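Side-chain contacts in probable transcriptional regulator, AsnC family (Thermus thermophilus, PDB 2DJW), which is of unknown function, a stand-alone RAM-domain protein that can bind zinc and, like its AsnC-family relatives, may take part in sequence-specific DNA binding: residues Ala4-Arg9 against Gln58-Leu63; Asn13-Leu18 against Tyr38-Leu43; Ala21-Glu24 against Glu30-Ser33; Lys47-Leu52 against Thr71-Arg76; Asp54-Gly59 against Glu67-Leu72. All coordinates share one frame; numbering follows the deposited sequence.

Interaction 1 of 5, residues Ala4-Arg9 against Gln58-Leu63; sequences AFVLIR and QGILSL
No flat group lies between Ile60 and its two partners, Val6 and Ile8; the contact is branched aliphatic carbon throughout. The flat guanidinium of the first segment, that of Arg9, is engaged in a cation-pi contact with Tyr38. On the helix side the touch is made by the end of Ile60. Its chi2 of 169° stretches CG1 and CD1 away from the helix backbone, so that the terminal methyl alone makes the touch. Ile60 CD1 stands 3.8 Å from Val6 CG1, the two side chains sliding past each other in opposite directions. Ile60 CD1 also approaches Ile8 CG1 at 4.2 Å, and here the side chains meet tip to tip. Leu63 N bonds to Ile60 O at 3.0 Å, closing a type I turn from Ile60 to Leu63. Ser62 OG donates to Gln58 O at 2.7 Å, coming from above the carbonyl plane. Val6 and Ile8 belong to strand 2-10, an inner strand of the antiparallel sheet, and both point to the face covered by helix 52-60. Thr69 and Thr71 flank Val6 from strand 66-77, Leu40 and Ala42 flank Ile8 from strand 40-46, and Ile22 of helix 15-22 packs against Ile60.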
# COMPACT_ATOMS: atom_id res chain seq x y z
N ALA A 4 13.99 -12.54 17.56
CA ALA A 4 12.89 -12.11 16.71
C ALA A 4 12.33 -10.80 17.25
O ALA A 4 12.37 -10.53 18.45
CB ALA A 4 11.82 -13.19 16.66
N PHE A 5 11.82 -9.97 16.34
CA PHE A 5 11.17 -8.72 16.71
C PHE A 5 9.73 -8.92 16.33
O PHE A 5 9.44 -9.09 15.14
CB PHE A 5 11.78 -7.52 15.94
CG PHE A 5 13.26 -7.31 16.23
CD1 PHE A 5 13.66 -6.45 17.23
CD2 PHE A 5 14.23 -8.03 15.52
CE1 PHE A 5 15.02 -6.28 17.53
CE2 PHE A 5 15.59 -7.86 15.81
CZ PHE A 5 15.99 -6.99 16.80
N VAL A 6 8.84 -8.97 17.32
CA VAL A 6 7.41 -9.18 17.05
C VAL A 6 6.65 -7.86 17.11
O VAL A 6 6.60 -7.18 18.13
CB VAL A 6 6.72 -10.27 17.92
CG1 VAL A 6 5.36 -10.60 17.37
CG2 VAL A 6 7.57 -11.54 17.97
N LEU A 7 6.09 -7.49 15.97
CA LEU A 7 5.36 -6.26 15.83
C LEU A 7 3.86 -6.56 16.05
O LEU A 7 3.26 -7.34 15.33
CB LEU A 7 5.62 -5.69 14.42
CG LEU A 7 6.88 -4.85 14.06
CD1 LEU A 7 8.22 -5.31 14.66
CD2 LEU A 7 7.00 -4.71 12.53
N ILE A 8 3.29 -5.92 17.08
CA ILE A 8 1.89 -6.15 17.49
C ILE A 8 1.04 -4.89 17.30
O ILE A 8 1.33 -3.84 17.89
CB ILE A 8 1.82 -6.63 18.96
CG1 ILE A 8 2.86 -7.70 19.25
CG2 ILE A 8 0.43 -7.12 19.35
CD1 ILE A 8 3.94 -7.22 20.21
N ARG A 9 0.02 -4.99 16.45
CA ARG A 9 -1.01 -3.97 16.35
C ARG A 9 -2.26 -4.41 17.14
O ARG A 9 -3.02 -5.30 16.70
CB ARG A 9 -1.39 -3.69 14.88
CG ARG A 9 -2.69 -2.88 14.71
CD ARG A 9 -2.98 -2.60 13.25
NE ARG A 9 -1.79 -2.03 12.62
CZ ARG A 9 -1.10 -2.59 11.62
NH1 ARG A 9 -1.48 -3.74 11.08
NH2 ARG A 9 -0.02 -1.97 11.17
N GLN A 58 0.27 -19.32 20.01
CA GLN A 58 -0.41 -19.76 21.23
C GLN A 58 -0.36 -18.68 22.28
O GLN A 58 -1.14 -18.69 23.23
CB GLN A 58 0.21 -21.06 21.80
CG GLN A 58 0.61 -22.16 20.80
CD GLN A 58 -0.53 -22.74 19.97
OE1 GLN A 58 -0.29 -23.38 18.94
NE2 GLN A 58 -1.78 -22.54 20.41
N GLY A 59 0.57 -17.74 22.11
CA GLY A 59 0.90 -16.76 23.16
C GLY A 59 0.34 -15.38 22.93
O GLY A 59 -0.42 -14.89 23.75
N ILE A 60 0.71 -14.74 21.83
CA ILE A 60 0.20 -13.40 21.52
C ILE A 60 -1.17 -13.48 20.86
O ILE A 60 -2.10 -12.73 21.21
CB ILE A 60 1.20 -12.55 20.63
CG1 ILE A 60 2.45 -12.18 21.42
CG2 ILE A 60 0.52 -11.31 20.07
CD1 ILE A 60 3.59 -11.60 20.61
N LEU A 61 -1.30 -14.38 19.88
CA LEU A 61 -2.51 -14.39 19.03
C LEU A 61 -3.70 -15.07 19.71
O LEU A 61 -4.84 -14.99 19.21
CB LEU A 61 -2.23 -15.00 17.65
CG LEU A 61 -1.25 -14.32 16.68
CD1 LEU A 61 -0.96 -15.26 15.52
CD2 LEU A 61 -1.75 -12.97 16.17
N SER A 62 -3.44 -15.71 20.85
CA SER A 62 -4.49 -16.29 21.67
C SER A 62 -4.96 -15.27 22.70
O SER A 62 -5.67 -15.61 23.66
CB SER A 62 -3.98 -17.52 22.41
OG SER A 62 -3.29 -17.14 23.59
N LEU A 63 -4.53 -14.02 22.51
CA LEU A 63 -4.93 -12.96 23.42
C LEU A 63 -6.00 -12.12 22.80
O LEU A 63 -5.99 -11.88 21.58
CB LEU A 63 -3.76 -12.10 23.90
CG LEU A 63 -2.64 -12.75 24.72
CD1 LEU A 63 -1.64 -11.66 25.13
CD2 LEU A 63 -3.14 -13.50 25.95

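Interaction 2 of 5, residues Asn13-Leu18 against Tyr38-Leu43; sequences NRVQAL and YDLVAL
Leu40 of strand 40-46 meets Val15 and Leu18 of helix 15-22, joining helix to sheet in the ferredoxin-like fold of the RAM domain. From CB, which points toward the helix, the leucine runs outward through CG to a fork whose two methyls both lie near Val15 O. Leu40 CD1 lies 3.6 Å from Val15 O and 3.8 Å from Leu18 CB, so it sits against the helix backbone more than against side-chain ends. Leu40 CD2 is 3.9 Å from Val15 O and 4.2 Å from Val15 CG1.

Val15 divides its own methyls between two neighbours. With CG1 opposite the backbone N (chi1 172°) and turned to Leu40, CG2 is left to meet Asp39, and those two side chains cross at about a right angle. That Asp39 and Leu40 can both be reached from one helix follows from a classic beta bulge: the two residues together face Ile8 on strand 2-10, and their side chains both point toward segment 13-18.

Pro10 packs against Val15, Leu18 and Asp39, while Tyr78 of the third subunit packs on Val15 and Leu40. Ala17 CB lies against one face of the Arg14 guanidinium, offset toward the rim, and Arg14 NE bonds to Glu64 O. Within the segment, Leu18 N bonds to Arg14 O at 2.8 Å. The approach to Asp39 is apolar and looser: Val15 CG2 is 4.1 Å from Asp39 CB.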
# COMPACT_ATOMS: atom_id res chain seq x y z
N ASN A 13 -7.77 0.36 22.69
CA ASN A 13 -8.05 0.31 24.15
C ASN A 13 -7.38 -0.86 24.88
O ASN A 13 -7.35 -0.92 26.14
CB ASN A 13 -9.57 0.34 24.43
CG ASN A 13 -10.24 -0.99 24.17
OD1 ASN A 13 -9.86 -1.74 23.26
ND2 ASN A 13 -11.26 -1.30 24.96
N ARG A 14 -6.79 -1.75 24.09
CA ARG A 14 -6.09 -2.93 24.59
C ARG A 14 -4.58 -2.78 24.74
O ARG A 14 -3.92 -3.67 25.28
CB ARG A 14 -6.38 -4.11 23.69
CG ARG A 14 -7.85 -4.49 23.62
CD ARG A 14 -8.34 -5.08 24.95
NE ARG A 14 -7.63 -6.30 25.32
CZ ARG A 14 -7.49 -6.74 26.57
NH1 ARG A 14 -8.02 -6.05 27.59
NH2 ARG A 14 -6.82 -7.86 26.81
N VAL A 15 -4.02 -1.66 24.27
CA VAL A 15 -2.57 -1.47 24.24
C VAL A 15 -1.87 -1.90 25.55
O VAL A 15 -0.97 -2.76 25.52
CB VAL A 15 -2.17 0.00 23.80
CG1 VAL A 15 -0.67 0.24 23.96
CG2 VAL A 15 -2.59 0.28 22.36
N GLN A 16 -2.29 -1.35 26.68
CA GLN A 16 -1.62 -1.62 27.96
C GLN A 16 -1.85 -3.04 28.46
O GLN A 16 -0.92 -3.74 28.82
CB GLN A 16 -2.03 -0.60 29.01
CG GLN A 16 -1.47 0.76 28.75
CD GLN A 16 -1.98 1.81 29.69
OE1 GLN A 16 -1.29 2.18 30.64
NE2 GLN A 16 -3.16 2.34 29.41
N ALA A 17 -3.11 -3.46 28.46
CA ALA A 17 -3.47 -4.85 28.72
C ALA A 17 -2.54 -5.80 27.95
O ALA A 17 -1.81 -6.60 28.56
CB ALA A 17 -4.92 -5.06 28.31
N LEU A 18 -2.52 -5.69 26.63
CA LEU A 18 -1.65 -6.57 25.80
C LEU A 18 -0.16 -6.38 26.08
O LEU A 18 0.60 -7.36 26.17
CB LEU A 18 -1.99 -6.46 24.33
CG LEU A 18 -3.47 -6.77 24.04
CD1 LEU A 18 -3.86 -6.24 22.70
CD2 LEU A 18 -3.76 -8.26 24.14
N TYR A 38 2.68 -0.05 14.36
CA TYR A 38 2.39 -1.14 15.30
C TYR A 38 2.64 -0.56 16.68
O TYR A 38 3.74 -0.10 16.95
CB TYR A 38 3.31 -2.34 15.06
CG TYR A 38 3.01 -3.17 13.80
CD1 TYR A 38 2.17 -4.29 13.88
CD2 TYR A 38 3.61 -2.88 12.55
CE1 TYR A 38 1.89 -5.08 12.76
CE2 TYR A 38 3.33 -3.66 11.42
CZ TYR A 38 2.48 -4.76 11.54
OH TYR A 38 2.18 -5.57 10.45
N ASP A 39 1.63 -0.56 17.55
CA ASP A 39 1.76 0.06 18.88
C ASP A 39 2.70 -0.65 19.82
O ASP A 39 3.30 -0.02 20.66
CB ASP A 39 0.38 0.25 19.55
CG ASP A 39 -0.60 0.92 18.62
OD1 ASP A 39 -0.84 2.14 18.80
OD2 ASP A 39 -1.07 0.23 17.67
N LEU A 40 2.84 -1.95 19.67
CA LEU A 40 3.71 -2.73 20.55
C LEU A 40 4.78 -3.49 19.75
O LEU A 40 4.50 -3.99 18.67
CB LEU A 40 2.89 -3.74 21.40
CG LEU A 40 1.83 -3.23 22.41
CD1 LEU A 40 0.85 -4.35 22.82
CD2 LEU A 40 2.47 -2.60 23.65
N VAL A 41 5.99 -3.58 20.30
CA VAL A 41 7.04 -4.43 19.73
C VAL A 41 7.53 -5.32 20.84
O VAL A 41 7.91 -4.82 21.91
CB VAL A 41 8.28 -3.61 19.19
CG1 VAL A 41 9.38 -4.56 18.67
CG2 VAL A 41 7.87 -2.65 18.10
N ALA A 42 7.56 -6.64 20.60
CA ALA A 42 8.24 -7.54 21.52
C ALA A 42 9.60 -8.03 21.02
O ALA A 42 9.69 -8.63 19.96
CB ALA A 42 7.33 -8.75 21.89
N LEU A 43 10.64 -7.78 21.80
CA LEU A 43 11.93 -8.41 21.59
C LEU A 43 11.94 -9.77 22.31
O LEU A 43 11.97 -9.84 23.54
CB LEU A 43 13.06 -7.52 22.12
CG LEU A 43 14.49 -8.06 22.07
CD1 LEU A 43 14.92 -8.28 20.62
CD2 LEU A 43 15.46 -7.11 22.77

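Interaction 3 of 5, residues Ala21-Glu24 against Glu30-Ser33; sequences AIAE and EVYS
Next to Val31, which packs on Ile22 and Ala23, Glu30 has its OE1 gripped twice: by Tyr32 OH of the same strand and by Arg45 NH1 of the third subunit in a salt bridge. Strand 28-34 follows helix 15-22 in the first beta-alpha-beta unit of the ferredoxin-like fold. The Glu30 oxygen lies at the edge of the tyrosine ring and in its plane. The Tyr32 OH to Glu30 OE1 distance of 2.5 Å is very short, so its exact value is doubtful. Along the strand's edge Tyr32 and Ser33 pair with a strand of the third subunit and carry the sheet across the interface.

Val31 points the other way, toward Ile22 and Ala23. Its chi1 of 51° wedges CG1 between the backbone N and the carbonyl carbon, and each methyl finds a partner. Val31 CG2 meets Ile22 CG2 at 4.2 Å, whereas the far end of Ile22 leads off toward Ile60 and Leu63. Glu24 N bonds to Ala21 O at 3.1 Å. The tighter touch is made by Val31 CG1, which lies 3.6 Å from Ala23 CB and 3.7 Å from Ala23 CA.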
# COMPACT_ATOMS: atom_id res chain seq x y z
N ALA A 21 0.46 -8.30 29.41
CA ALA A 21 0.34 -9.74 29.14
C ALA A 21 1.51 -10.33 28.34
O ALA A 21 1.96 -11.43 28.65
CB ALA A 21 -0.98 -10.04 28.45
N ILE A 22 1.98 -9.61 27.30
CA ILE A 22 3.10 -10.07 26.44
C ILE A 22 4.38 -10.08 27.26
O ILE A 22 5.22 -10.95 27.09
CB ILE A 22 3.30 -9.18 25.16
CG1 ILE A 22 2.01 -8.98 24.35
CG2 ILE A 22 4.42 -9.72 24.26
CD1 ILE A 22 1.30 -10.22 24.04
N ALA A 23 4.52 -9.10 28.15
CA ALA A 23 5.64 -9.08 29.09
C ALA A 23 5.71 -10.32 29.99
O ALA A 23 6.77 -10.61 30.53
CB ALA A 23 5.58 -7.81 29.93
N GLU A 24 4.60 -11.04 30.15
CA GLU A 24 4.57 -12.23 31.02
C GLU A 24 5.14 -13.50 30.39
O GLU A 24 5.73 -14.33 31.10
CB GLU A 24 3.16 -12.51 31.57
CG GLU A 24 2.65 -11.55 32.67
CD GLU A 24 3.77 -10.71 33.34
OE1 GLU A 24 4.80 -11.28 33.75
OE2 GLU A 24 3.60 -9.47 33.45
N GLU A 30 11.95 -8.03 26.31
CA GLU A 30 11.63 -6.61 26.35
C GLU A 30 10.37 -6.45 25.53
O GLU A 30 10.22 -7.11 24.53
CB GLU A 30 12.76 -5.75 25.75
CG GLU A 30 14.08 -5.74 26.54
CD GLU A 30 15.22 -5.02 25.83
OE1 GLU A 30 14.98 -3.94 25.23
OE2 GLU A 30 16.37 -5.55 25.88
N VAL A 31 9.43 -5.63 25.99
CA VAL A 31 8.28 -5.25 25.18
C VAL A 31 7.93 -3.79 25.43
O VAL A 31 8.06 -3.30 26.55
CB VAL A 31 7.08 -6.23 25.33
CG1 VAL A 31 6.72 -6.45 26.78
CG2 VAL A 31 5.86 -5.76 24.47
N TYR A 32 7.55 -3.09 24.37
CA TYR A 32 7.40 -1.66 24.44
C TYR A 32 6.21 -1.19 23.67
O TYR A 32 5.81 -1.81 22.69
CB TYR A 32 8.62 -0.95 23.84
CG TYR A 32 9.93 -1.26 24.49
CD1 TYR A 32 10.37 -0.55 25.59
CD2 TYR A 32 10.74 -2.27 23.98
CE1 TYR A 32 11.59 -0.84 26.20
CE2 TYR A 32 11.95 -2.58 24.58
CZ TYR A 32 12.37 -1.86 25.68
OH TYR A 32 13.58 -2.17 26.27
N SER A 33 5.66 -0.08 24.16
CA SER A 33 4.86 0.81 23.38
C SER A 33 5.79 1.65 22.54
O SER A 33 6.75 2.26 23.07
CB SER A 33 4.06 1.72 24.31
OG SER A 33 2.82 1.11 24.58

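Interaction 4 of 5, residues Lys47-Leu52 against Thr71-Arg76; sequences KDVEEL and TLLAFR
Leu52, Thr71, Leu73 and Val49 form one apolar cluster in which each pair is turned differently. Leu52 and Thr71 reach toward each other tip to tip: the threonine methyl CG2 is 3.8 Å from Leu52 CD2 and 4.1 Å from Leu52 CD1, so it faces the fork of the leucine. Leu73 lies at a slant to Leu52, and the touch is methyl to methyl, CD1 on CD1 at 3.9 Å. The same Leu73 CD1 meets Val49 CG1 at 4.0 Å, this time with the side chains at about a right angle. One methyl thus bridges the two residues of the 47-52 segment, helped by a first torsion (chi1 -177°) that carries Leu73 CG directly opposite its backbone N.

The loop leading into helix 52-60 also has bonds of its own. Lys47 N donates to Glu51 OE2 at 3.0 Å in a fairly straight bond (164° at the hydrogen), striking the carboxylate on its anti side and tilted from its plane. Leu52 N bonds to Val49 O at 2.8 Å, closing the turn between the two apolar residues.

Across an interface, Val49 and Leu73 of the fifth subunit pack on their own counterparts here, and Phe75 of that subunit covers Leu52, which extends the cluster between chains. The turn also carries Glu50, which with Asp54 has been seen to bind zinc in this protein; no metal is bound to this chain, but the packing of Val49 and Leu52 ties the site-bearing loop to strand 66-77 of the ferredoxin-like sheet.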
# COMPACT_ATOMS: atom_id res chain seq x y z
N LYS A 47 14.79 -20.50 21.79
CA LYS A 47 15.61 -21.72 21.74
C LYS A 47 15.75 -22.23 20.30
O LYS A 47 16.84 -22.60 19.88
CB LYS A 47 15.02 -22.82 22.66
CG LYS A 47 15.40 -24.28 22.27
CD LYS A 47 16.90 -24.62 22.54
CE LYS A 47 17.54 -25.45 21.40
NZ LYS A 47 16.90 -26.79 21.15
N ASP A 48 14.64 -22.28 19.57
CA ASP A 48 14.68 -22.65 18.16
C ASP A 48 13.60 -21.88 17.45
O ASP A 48 12.87 -21.14 18.09
CB ASP A 48 14.50 -24.17 17.95
CG ASP A 48 13.59 -24.82 18.97
OD1 ASP A 48 12.53 -24.27 19.30
OD2 ASP A 48 13.97 -25.91 19.46
N VAL A 49 13.52 -22.03 16.13
CA VAL A 49 12.50 -21.34 15.35
C VAL A 49 11.13 -21.75 15.83
O VAL A 49 10.27 -20.90 16.01
CB VAL A 49 12.55 -21.66 13.83
CG1 VAL A 49 12.19 -20.42 13.04
CG2 VAL A 49 13.89 -22.14 13.43
N GLU A 50 10.95 -23.05 16.07
CA GLU A 50 9.64 -23.64 16.33
C GLU A 50 9.00 -23.05 17.57
O GLU A 50 7.77 -23.11 17.72
CB GLU A 50 9.75 -25.16 16.46
CG GLU A 50 10.05 -25.90 15.15
CD GLU A 50 11.53 -25.96 14.83
OE1 GLU A 50 12.35 -25.46 15.63
OE2 GLU A 50 11.89 -26.51 13.77
N GLU A 51 9.82 -22.47 18.44
CA GLU A 51 9.34 -21.86 19.66
C GLU A 51 8.54 -20.58 19.40
O GLU A 51 7.85 -20.07 20.29
CB GLU A 51 10.48 -21.60 20.66
CG GLU A 51 9.94 -21.52 22.09
CD GLU A 51 10.93 -21.05 23.12
OE1 GLU A 51 10.68 -21.30 24.31
OE2 GLU A 51 11.94 -20.43 22.77
N LEU A 52 8.64 -20.07 18.17
CA LEU A 52 7.79 -18.96 17.72
C LEU A 52 6.30 -19.28 17.81
O LEU A 52 5.49 -18.39 18.03
CB LEU A 52 8.14 -18.58 16.27
CG LEU A 52 8.91 -17.31 15.92
CD1 LEU A 52 8.96 -17.15 14.41
CD2 LEU A 52 8.33 -16.06 16.58
N THR A 71 6.24 -10.73 12.50
CA THR A 71 7.49 -11.18 13.11
C THR A 71 8.69 -11.01 12.16
O THR A 71 8.68 -11.52 11.02
CB THR A 71 7.40 -12.63 13.59
OG1 THR A 71 6.32 -12.75 14.51
CG2 THR A 71 8.69 -13.07 14.31
N LEU A 72 9.69 -10.29 12.67
CA LEU A 72 10.96 -10.07 11.98
C LEU A 72 11.97 -10.98 12.64
O LEU A 72 12.48 -10.64 13.71
CB LEU A 72 11.39 -8.60 12.10
CG LEU A 72 10.78 -7.48 11.23
CD1 LEU A 72 9.40 -7.72 10.65
CD2 LEU A 72 10.82 -6.14 11.91
N LEU A 73 12.26 -12.13 12.03
CA LEU A 73 13.17 -13.08 12.65
C LEU A 73 14.65 -12.90 12.25
O LEU A 73 15.00 -12.93 11.09
CB LEU A 73 12.70 -14.53 12.41
CG LEU A 73 13.59 -15.57 13.11
CD1 LEU A 73 12.83 -16.57 13.92
CD2 LEU A 73 14.59 -16.30 12.16
N ALA A 74 15.51 -12.75 13.24
CA ALA A 74 16.94 -12.49 13.02
C ALA A 74 17.70 -13.78 12.76
O ALA A 74 17.80 -14.65 13.63
CB ALA A 74 17.54 -11.76 14.21
N PHE A 75 18.25 -13.89 11.55
CA PHE A 75 19.04 -15.06 11.23
C PHE A 75 20.57 -14.84 11.33
O PHE A 75 21.34 -15.79 11.48
CB PHE A 75 18.60 -15.68 9.89
CG PHE A 75 18.63 -14.73 8.72
CD1 PHE A 75 19.80 -14.54 7.98
CD2 PHE A 75 17.46 -14.07 8.31
CE1 PHE A 75 19.81 -13.71 6.88
CE2 PHE A 75 17.47 -13.23 7.22
CZ PHE A 75 18.65 -13.04 6.50
N ARG A 76 20.98 -13.57 11.30
CA ARG A 76 22.39 -13.23 11.46
C ARG A 76 22.60 -11.97 12.29
O ARG A 76 22.03 -10.93 12.00
CB ARG A 76 23.06 -13.10 10.09
CG ARG A 76 24.56 -13.10 10.19
CD ARG A 76 25.16 -12.39 9.01
NE ARG A 76 26.50 -11.87 9.29
CZ ARG A 76 27.42 -11.67 8.36
NH1 ARG A 76 27.16 -11.96 7.09
NH2 ARG A 76 28.60 -11.17 8.70

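Interaction 5 of 5, residues Asp54-Gly59 against Glu67-Leu72; sequences DVVTQG and ERTETL
Val56 sends one methyl to each of two threonines, Thr69 and Thr71, which stand two residues apart on strand 66-77. Its first torsion decides which goes where: at chi1 -176°, Val56 CG1 lies opposite the backbone N and reaches Thr69 CG2 at 3.6 Å, while Val56 CG2 lies opposite the carbonyl carbon and comes within 3.7 Å of Thr71 OG1. The valine and Thr69 run at a slant to each other; the valine and Thr71 slide past in opposite directions.

Thr69 adopts a chi1 of -147°, away from the staggered positions. Its methyl turns to the helix while its OG1 makes a weak hydrogen bond to Leu7 O in the neighbouring strand. Thr71 here offers its hydroxyl side. Val6 of strand 2-10 also packs against both threonines.

The helix itself is wound wide, with a pi-type turn over 54-59. Thr57 OG1 reaches back to Asp53 OD1 in a weak hydrogen bond. Asp54, on the same helix, has been seen to bind zinc in this protein, though none is bound to this chain. Helix 52-60 packing on the strand that follows it is part of the second beta-alpha-beta crossover, strand 40-46, helix 52-60, strand 66-77, of the ferredoxin-like RAM domain.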
# COMPACT_ATOMS: atom_id res chain seq x y z
N ASP A 54 4.89 -21.04 20.18
CA ASP A 54 4.60 -20.78 21.58
C ASP A 54 4.37 -19.30 21.91
O ASP A 54 3.44 -18.98 22.66
CB ASP A 54 5.72 -21.35 22.46
CG ASP A 54 6.02 -22.81 22.15
OD1 ASP A 54 5.10 -23.52 21.66
OD2 ASP A 54 7.17 -23.24 22.37
N VAL A 55 5.19 -18.42 21.34
CA VAL A 55 5.09 -16.98 21.64
C VAL A 55 4.04 -16.26 20.82
O VAL A 55 3.31 -15.45 21.36
CB VAL A 55 6.49 -16.21 21.72
CG1 VAL A 55 7.61 -17.00 21.13
CG2 VAL A 55 6.42 -14.81 21.10
N VAL A 56 3.98 -16.56 19.52
CA VAL A 56 3.08 -15.82 18.62
C VAL A 56 1.71 -16.47 18.52
O VAL A 56 0.72 -15.85 18.90
CB VAL A 56 3.68 -15.59 17.19
CG1 VAL A 56 2.73 -14.74 16.35
CG2 VAL A 56 5.05 -14.92 17.25
N THR A 57 1.65 -17.72 18.04
CA THR A 57 0.36 -18.36 17.75
C THR A 57 -0.42 -18.77 19.02
O THR A 57 -1.62 -18.58 19.08
CB THR A 57 0.51 -19.58 16.82
OG1 THR A 57 1.35 -19.23 15.72
CG2 THR A 57 -0.85 -20.06 16.29
N GLN A 58 0.27 -19.32 20.01
CA GLN A 58 -0.41 -19.76 21.23
C GLN A 58 -0.36 -18.68 22.28
O GLN A 58 -1.14 -18.69 23.23
CB GLN A 58 0.21 -21.06 21.80
CG GLN A 58 0.61 -22.16 20.80
CD GLN A 58 -0.53 -22.74 19.97
OE1 GLN A 58 -0.29 -23.38 18.94
NE2 GLN A 58 -1.78 -22.54 20.41
N GLY A 59 0.57 -17.74 22.11
CA GLY A 59 0.90 -16.76 23.16
C GLY A 59 0.34 -15.38 22.93
O GLY A 59 -0.42 -14.89 23.75
N GLU A 67 -5.08 -7.25 16.60
CA GLU A 67 -5.52 -7.18 15.23
C GLU A 67 -4.54 -7.86 14.25
O GLU A 67 -4.91 -8.79 13.52
CB GLU A 67 -5.78 -5.72 14.83
CG GLU A 67 -7.06 -5.16 15.43
CD GLU A 67 -7.23 -3.69 15.16
OE1 GLU A 67 -8.38 -3.21 15.21
OE2 GLU A 67 -6.21 -3.01 14.92
N ARG A 68 -3.29 -7.38 14.24
CA ARG A 68 -2.22 -7.95 13.40
C ARG A 68 -0.93 -8.11 14.19
O ARG A 68 -0.61 -7.30 15.07
CB ARG A 68 -1.94 -7.07 12.18
CG ARG A 68 -3.09 -6.96 11.15
CD ARG A 68 -3.20 -8.18 10.22
NE ARG A 68 -4.41 -8.06 9.39
CZ ARG A 68 -4.42 -7.74 8.09
NH1 ARG A 68 -3.28 -7.53 7.42
NH2 ARG A 68 -5.58 -7.64 7.45
N THR A 69 -0.21 -9.17 13.85
CA THR A 69 1.16 -9.40 14.30
C THR A 69 2.09 -9.50 13.06
O THR A 69 1.68 -10.02 11.99
CB THR A 69 1.23 -10.68 15.18
OG1 THR A 69 2.22 -10.53 16.19
CG2 THR A 69 1.53 -11.92 14.37
N GLU A 70 3.32 -8.99 13.19
CA GLU A 70 4.36 -9.23 12.16
C GLU A 70 5.72 -9.53 12.75
O GLU A 70 6.29 -8.71 13.43
CB GLU A 70 4.45 -8.06 11.17
CG GLU A 70 4.86 -8.50 9.78
CD GLU A 70 5.63 -7.45 8.99
OE1 GLU A 70 5.35 -6.25 9.16
OE2 GLU A 70 6.50 -7.84 8.18
N THR A 71 6.24 -10.73 12.50
CA THR A 71 7.49 -11.18 13.11
C THR A 71 8.69 -11.01 12.16
O THR A 71 8.68 -11.52 11.02
CB THR A 71 7.40 -12.63 13.59
OG1 THR A 71 6.32 -12.75 14.51
CG2 THR A 71 8.69 -13.07 14.31
N LEU A 72 9.69 -10.29 12.67
CA LEU A 72 10.96 -10.07 11.98
C LEU A 72 11.97 -10.98 12.64
O LEU A 72 12.48 -10.64 13.71
CB LEU A 72 11.39 -8.60 12.10
CG LEU A 72 10.78 -7.48 11.23
CD1 LEU A 72 9.40 -7.72 10.65
CD2 LEU A 72 10.82 -6.14 11.91

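All five contacts pin the two helices, or the turns at their ends, to one four-stranded antiparallel sheet. Interactions 2 and 3 share helix 15-22, which they join to strands 40-46 and 28-34. Interactions 1 and 5, with centres only about 3 Å apart, share helix 52-60, and interaction 4 fixes the turn leading into it, its centre about 11 Å from that of interaction 5 on the same strand 66-77. Interaction 1 links early and late chain and spans interactions 2 and 3, which come before interactions 4 and 5 open. Interactions 2 and 4 have centres about 20 Å apart, on opposite sides of the chain's centre. The result is a compact domain whose sheet, at interactions 3 and 4, runs on into one neighbouring subunit.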